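Local coordinates for antigen MTB48, Mycobacterial protein (Mycobacterium smegmatis, PDB 4WJ1), which is exported by the ESX-1 type VII secretion system and is probably involved in DNA conjugation, at least in recipient cells, at residues A[139-151]-A[227-240]. Residues are numbered along the deposited sequence; the frame is centred on the assembly and turned at random.
Sequences WEAAARIIHSGDT and LVANHPTLENVREF
The ring of His231 lies between Ile146 and Pro232: Ile146 CD1 is centred over one face, 3.6 Å from the ring centroid, a CH-pi contact suited to a slim, branched aliphatic chain, and Pro232 CD is over the other, toward its rim. With CG anti to the backbone N, the imidazole reaches helix 139-147 where Ala142 and Ala143, having only methyls, let it come close; Ala142 CB is 3.5 Å from His231 NE2. His231 ND1 donates to Pro232 O at 2.7 Å, in the carbonyl plane and on a lone pair, and NE2 pairs with Ser262 OG, so the two bonds fix the ring's rotation. Ala143 CB packs against Pro232 O, 3.4 Å away.

Val237, compact and beta-branched, is a knob among Trp139, Glu140, Ala143 and Arg144, with CG2 3.8 Å from Trp139 CZ3 and CG1 toward the Glu140 carboxylate. Trp139, its CG wedged between backbone N and carbonyl carbon (chi1 72°), lays CE3 3.6 Å from Pro232 CB and turns its edge to the face of Phe240, T-shaped with planes at 82°. At the other end His147 has Leu234 N over one face, while its NE2 is 2.8 Å from the O of a water that also hydrogen-bonds Val228 O and His231 O, bridging the turn.

Thr233 and Asn236 form a capping box that starts helix 234-242 straight after the His231-Pro232 bend. Within the all-helical PPE domain, helix 139-147 thus packs over the corner between helices 187-230 and 234-242, while helix 248-272 adds Trp255 edge-to-face with Trp139 and Tyr269 against Leu227.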
loop_
_atom_site.group_PDB
_atom_site.type_symbol
_atom_site.label_atom_id
_atom_site.label_comp_id
_atom_site.label_asym_id
_atom_site.label_seq_id
_atom_site.Cartn_x
_atom_site.Cartn_y
_atom_site.Cartn_z
ATOM N N TRP A 139 35.326 15.752 -5.349
ATOM C CA TRP A 139 34.807 14.989 -6.485
ATOM C C TRP A 139 35.339 13.559 -6.556
ATOM O O TRP A 139 34.612 12.650 -6.962
ATOM C CB TRP A 139 35.090 15.711 -7.806
ATOM C CG TRP A 139 36.513 15.730 -8.275
ATOM C CD1 TRP A 139 37.441 16.698 -8.034
ATOM C CD2 TRP A 139 37.149 14.767 -9.126
ATOM N NE1 TRP A 139 38.627 16.386 -8.660
ATOM C CE2 TRP A 139 38.472 15.208 -9.337
ATOM C CE3 TRP A 139 36.737 13.568 -9.710
ATOM C CZ2 TRP A 139 39.382 14.488 -10.109
ATOM C CZ3 TRP A 139 37.649 12.854 -10.487
ATOM C CH2 TRP A 139 38.950 13.315 -10.673
ATOM N N GLU A 140 36.590 13.345 -6.167
ATOM C CA GLU A 140 37.115 11.986 -6.187
ATOM C C GLU A 140 36.439 11.196 -5.073
ATOM O O GLU A 140 36.029 10.051 -5.271
ATOM C CB GLU A 140 38.632 11.955 -6.031
ATOM C CG GLU A 140 39.358 13.073 -6.766
ATOM C CD GLU A 140 40.882 12.977 -6.645
ATOM O OE1 GLU A 140 41.376 11.992 -6.043
ATOM O OE2 GLU A 140 41.584 13.890 -7.150
ATOM N N ALA A 141 36.296 11.827 -3.910
ATOM C CA ALA A 141 35.615 11.203 -2.784
ATOM C C ALA A 141 34.197 10.811 -3.163
ATOM O O ALA A 141 33.726 9.743 -2.780
ATOM C CB ALA A 141 35.598 12.133 -1.591
ATOM N N ALA A 142 33.518 11.675 -3.912
ATOM C CA ALA A 142 32.134 11.413 -4.277
ATOM C C ALA A 142 32.046 10.343 -5.365
ATOM O O ALA A 142 31.168 9.480 -5.330
ATOM C CB ALA A 142 31.452 12.693 -4.718
ATOM N N ALA A 143 32.962 10.403 -6.325
ATOM C CA ALA A 143 33.020 9.406 -7.389
ATOM C C ALA A 143 33.198 8.017 -6.783
ATOM O O ALA A 143 32.555 7.054 -7.203
ATOM C CB ALA A 143 34.149 9.727 -8.364
ATOM N N ARG A 144 34.055 7.939 -5.771
ATOM C CA ARG A 144 34.343 6.697 -5.067
ATOM C C ARG A 144 33.084 6.139 -4.430
ATOM O O ARG A 144 32.770 4.957 -4.566
ATOM C CB ARG A 144 35.417 6.941 -4.002
ATOM C CG ARG A 144 36.031 5.696 -3.372
ATOM C CD ARG A 144 37.512 5.591 -3.742
ATOM N NE ARG A 144 38.150 6.907 -3.720
ATOM C CZ ARG A 144 39.280 7.207 -4.352
ATOM N NH1 ARG A 144 39.912 6.284 -5.070
ATOM N NH2 ARG A 144 39.777 8.437 -4.272
ATOM N N ILE A 145 32.366 7.004 -3.722
ATOM C CA ILE A 145 31.146 6.611 -3.035
ATOM C C ILE A 145 30.108 6.144 -4.044
ATOM O O ILE A 145 29.476 5.102 -3.865
ATOM C CB ILE A 145 30.587 7.773 -2.201
ATOM C CG1 ILE A 145 31.464 8.019 -0.985
ATOM C CG2 ILE A 145 29.145 7.509 -1.765
ATOM C CD1 ILE A 145 31.146 9.305 -0.310
ATOM N N ILE A 146 29.943 6.919 -5.114
ATOM C CA ILE A 146 28.985 6.580 -6.159
ATOM C C ILE A 146 29.322 5.227 -6.794
ATOM O O ILE A 146 28.449 4.375 -6.975
ATOM C CB ILE A 146 28.942 7.680 -7.248
ATOM C CG1 ILE A 146 28.290 8.940 -6.685
ATOM C CG2 ILE A 146 28.154 7.223 -8.460
ATOM C CD1 ILE A 146 28.520 10.161 -7.527
ATOM N N HIS A 147 30.593 5.007 -7.114
ATOM C CA HIS A 147 30.906 3.846 -7.928
ATOM C C HIS A 147 31.256 2.599 -7.126
ATOM O O HIS A 147 31.326 1.510 -7.685
ATOM C CB HIS A 147 32.003 4.200 -8.919
ATOM C CG HIS A 147 31.511 5.076 -10.030
ATOM N ND1 HIS A 147 31.052 4.575 -11.223
ATOM C CD2 HIS A 147 31.352 6.425 -10.094
ATOM C CE1 HIS A 147 30.639 5.577 -11.993
ATOM N NE2 HIS A 147 30.814 6.703 -11.326
ATOM N N SER A 148 31.393 2.735 -5.813
ATOM C CA SER A 148 31.596 1.557 -4.985
ATOM C C SER A 148 30.250 0.906 -4.661
ATOM O O SER A 148 30.183 -0.189 -4.105
ATOM C CB SER A 148 32.354 1.915 -3.708
ATOM O OG SER A 148 31.471 2.431 -2.739
ATOM N N GLY A 149 29.169 1.583 -5.011
ATOM C CA GLY A 149 27.854 1.006 -4.831
ATOM C C GLY A 149 27.366 0.412 -6.135
ATOM O O GLY A 149 28.164 0.021 -7.000
ATOM N N ASP A 150 26.049 0.354 -6.283
ATOM C CA ASP A 150 25.438 -0.132 -7.507
ATOM C C ASP A 150 24.995 1.040 -8.374
ATOM O O ASP A 150 23.901 1.577 -8.211
ATOM C CB ASP A 150 24.249 -1.047 -7.190
ATOM C CG ASP A 150 23.497 -1.480 -8.437
ATOM O OD1 ASP A 150 24.093 -1.438 -9.544
ATOM O OD2 ASP A 150 22.307 -1.856 -8.306
ATOM N N THR A 151 25.841 1.400 -9.322
ATOM C CA THR A 151 25.637 2.571 -10.157
ATOM C C THR A 151 24.406 2.425 -11.037
ATOM O O THR A 151 24.004 3.379 -11.719
ATOM C CB THR A 151 26.898 2.842 -11.041
ATOM O OG1 THR A 151 27.079 1.772 -11.976
ATOM C CG2 THR A 151 28.124 2.930 -10.171
ATOM N N LEU A 227 22.763 11.057 -12.293
ATOM C CA LEU A 227 23.892 11.375 -11.432
ATOM C C LEU A 227 25.104 10.568 -11.888
ATOM O O LEU A 227 26.197 11.095 -12.065
ATOM C CB LEU A 227 23.565 11.073 -9.972
ATOM C CG LEU A 227 24.792 11.086 -9.064
ATOM C CD1 LEU A 227 25.291 12.504 -8.854
ATOM C CD2 LEU A 227 24.512 10.390 -7.750
ATOM N N VAL A 228 24.895 9.280 -12.105
ATOM C CA VAL A 228 25.965 8.409 -12.547
ATOM C C VAL A 228 26.508 8.856 -13.910
ATOM O O VAL A 228 27.713 8.850 -14.141
ATOM C CB VAL A 228 25.483 6.962 -12.603
ATOM C CG1 VAL A 228 26.497 6.081 -13.342
ATOM C CG2 VAL A 228 25.246 6.464 -11.192
ATOM N N ALA A 229 25.606 9.283 -14.784
ATOM C CA ALA A 229 25.949 9.747 -16.123
ATOM C C ALA A 229 26.736 11.055 -16.137
ATOM O O ALA A 229 27.679 11.200 -16.907
ATOM C CB ALA A 229 24.676 9.902 -16.959
ATOM N N ASN A 230 26.351 12.011 -15.300
ATOM C CA ASN A 230 26.994 13.316 -15.352
ATOM C C ASN A 230 28.076 13.539 -14.313
ATOM O O ASN A 230 28.818 14.509 -14.405
ATOM C CB ASN A 230 25.959 14.428 -15.209
ATOM C CG ASN A 230 24.951 14.411 -16.318
ATOM O OD1 ASN A 230 25.198 13.831 -17.378
ATOM N ND2 ASN A 230 23.792 15.036 -16.084
ATOM N N HIS A 231 28.153 12.685 -13.302
ATOM C CA HIS A 231 29.159 12.896 -12.271
ATOM C C HIS A 231 30.475 12.302 -12.733
ATOM O O HIS A 231 30.484 11.325 -13.471
ATOM C CB HIS A 231 28.733 12.273 -10.946
ATOM C CG HIS A 231 29.611 12.650 -9.797
ATOM N ND1 HIS A 231 30.820 12.040 -9.552
ATOM C CD2 HIS A 231 29.468 13.608 -8.845
ATOM C CE1 HIS A 231 31.377 12.585 -8.483
ATOM N NE2 HIS A 231 30.575 13.537 -8.036
ATOM N N PRO A 232 31.595 12.906 -12.329
ATOM C CA PRO A 232 32.872 12.274 -12.652
ATOM C C PRO A 232 32.908 10.821 -12.190
ATOM O O PRO A 232 32.381 10.486 -11.128
ATOM C CB PRO A 232 33.874 13.135 -11.892
ATOM C CG PRO A 232 33.247 14.496 -11.915
ATOM C CD PRO A 232 31.781 14.246 -11.747
ATOM N N THR A 233 33.505 9.962 -13.006
ATOM C CA THR A 233 33.523 8.540 -12.714
ATOM C C THR A 233 34.740 8.172 -11.902
ATOM O O THR A 233 35.655 8.975 -11.741
ATOM C CB THR A 233 33.520 7.706 -13.987
ATOM O OG1 THR A 233 34.666 8.055 -14.778
ATOM C CG2 THR A 233 32.237 7.958 -14.774
ATOM N N LEU A 234 34.741 6.950 -11.387
ATOM C CA LEU A 234 35.858 6.489 -10.603
ATOM C C LEU A 234 37.038 6.349 -11.552
ATOM O O LEU A 234 38.170 6.634 -11.186
ATOM C CB LEU A 234 35.524 5.176 -9.886
ATOM C CG LEU A 234 36.550 4.734 -8.840
ATOM C CD1 LEU A 234 36.953 5.889 -7.928
ATOM C CD2 LEU A 234 36.007 3.584 -8.015
ATOM N N GLU A 235 36.751 5.955 -12.790
ATOM C CA GLU A 235 37.763 5.908 -13.839
ATOM C C GLU A 235 38.342 7.299 -14.092
ATOM O O GLU A 235 39.518 7.423 -14.427
ATOM C CB GLU A 235 37.185 5.325 -15.139
ATOM C CG GLU A 235 38.227 5.198 -16.255
ATOM C CD GLU A 235 37.719 4.538 -17.543
ATOM O OE1 GLU A 235 36.515 4.196 -17.631
ATOM O OE2 GLU A 235 38.554 4.354 -18.470
ATOM N N ASN A 236 37.529 8.345 -13.927
ATOM C CA ASN A 236 38.043 9.704 -14.063
ATOM C C ASN A 236 39.114 9.971 -13.012
ATOM O O ASN A 236 40.087 10.676 -13.280
ATOM C CB ASN A 236 36.936 10.750 -13.947
ATOM C CG ASN A 236 36.071 10.834 -15.189
ATOM O OD1 ASN A 236 34.946 11.331 -15.142
ATOM N ND2 ASN A 236 36.589 10.350 -16.304
ATOM N N VAL A 237 38.947 9.396 -11.822
ATOM C CA VAL A 237 39.966 9.522 -10.785
ATOM C C VAL A 237 41.291 8.906 -11.246
ATOM O O VAL A 237 42.363 9.516 -11.122
ATOM C CB VAL A 237 39.533 8.848 -9.478
ATOM C CG1 VAL A 237 40.588 9.060 -8.401
ATOM C CG2 VAL A 237 38.186 9.382 -9.032
ATOM N N ARG A 238 41.213 7.694 -11.785
ATOM C CA ARG A 238 42.400 7.032 -12.295
ATOM C C ARG A 238 43.002 7.854 -13.422
ATOM O O ARG A 238 44.198 8.122 -13.438
ATOM C CB ARG A 238 42.080 5.618 -12.786
ATOM C CG ARG A 238 43.191 5.020 -13.643
ATOM C CD ARG A 238 43.018 3.530 -13.880
ATOM N NE ARG A 238 44.235 2.965 -14.457
ATOM C CZ ARG A 238 44.453 2.815 -15.762
ATOM N NH1 ARG A 238 43.516 3.167 -16.637
ATOM N NH2 ARG A 238 45.606 2.303 -16.192
ATOM N N GLU A 239 42.153 8.262 -14.357
ATOM C CA GLU A 239 42.600 8.992 -15.529
ATOM C C GLU A 239 43.266 10.306 -15.141
ATOM O O GLU A 239 44.194 10.755 -15.813
ATOM C CB GLU A 239 41.427 9.244 -16.472
ATOM C CG GLU A 239 40.877 8.003 -17.129
ATOM C CD GLU A 239 39.616 8.274 -17.923
ATOM O OE1 GLU A 239 38.956 9.308 -17.666
ATOM O OE2 GLU A 239 39.289 7.448 -18.805
ATOM N N PHE A 240 42.811 10.912 -14.050
ATOM C CA PHE A 240 43.397 12.168 -13.608
ATOM C C PHE A 240 44.841 11.964 -13.198
ATOM O O PHE A 240 45.688 12.816 -13.447
ATOM C CB PHE A 240 42.600 12.770 -12.454
ATOM C CG PHE A 240 43.072 14.132 -12.049
ATOM C CD1 PHE A 240 42.741 15.242 -12.803
ATOM C CD2 PHE A 240 43.858 14.303 -10.922
ATOM C CE1 PHE A 240 43.181 16.503 -12.436
ATOM C CE2 PHE A 240 44.300 15.558 -10.548
ATOM C CZ PHE A 240 43.960 16.660 -11.306
HETATM O O HOH W 1 29.514 8.997 -12.302
#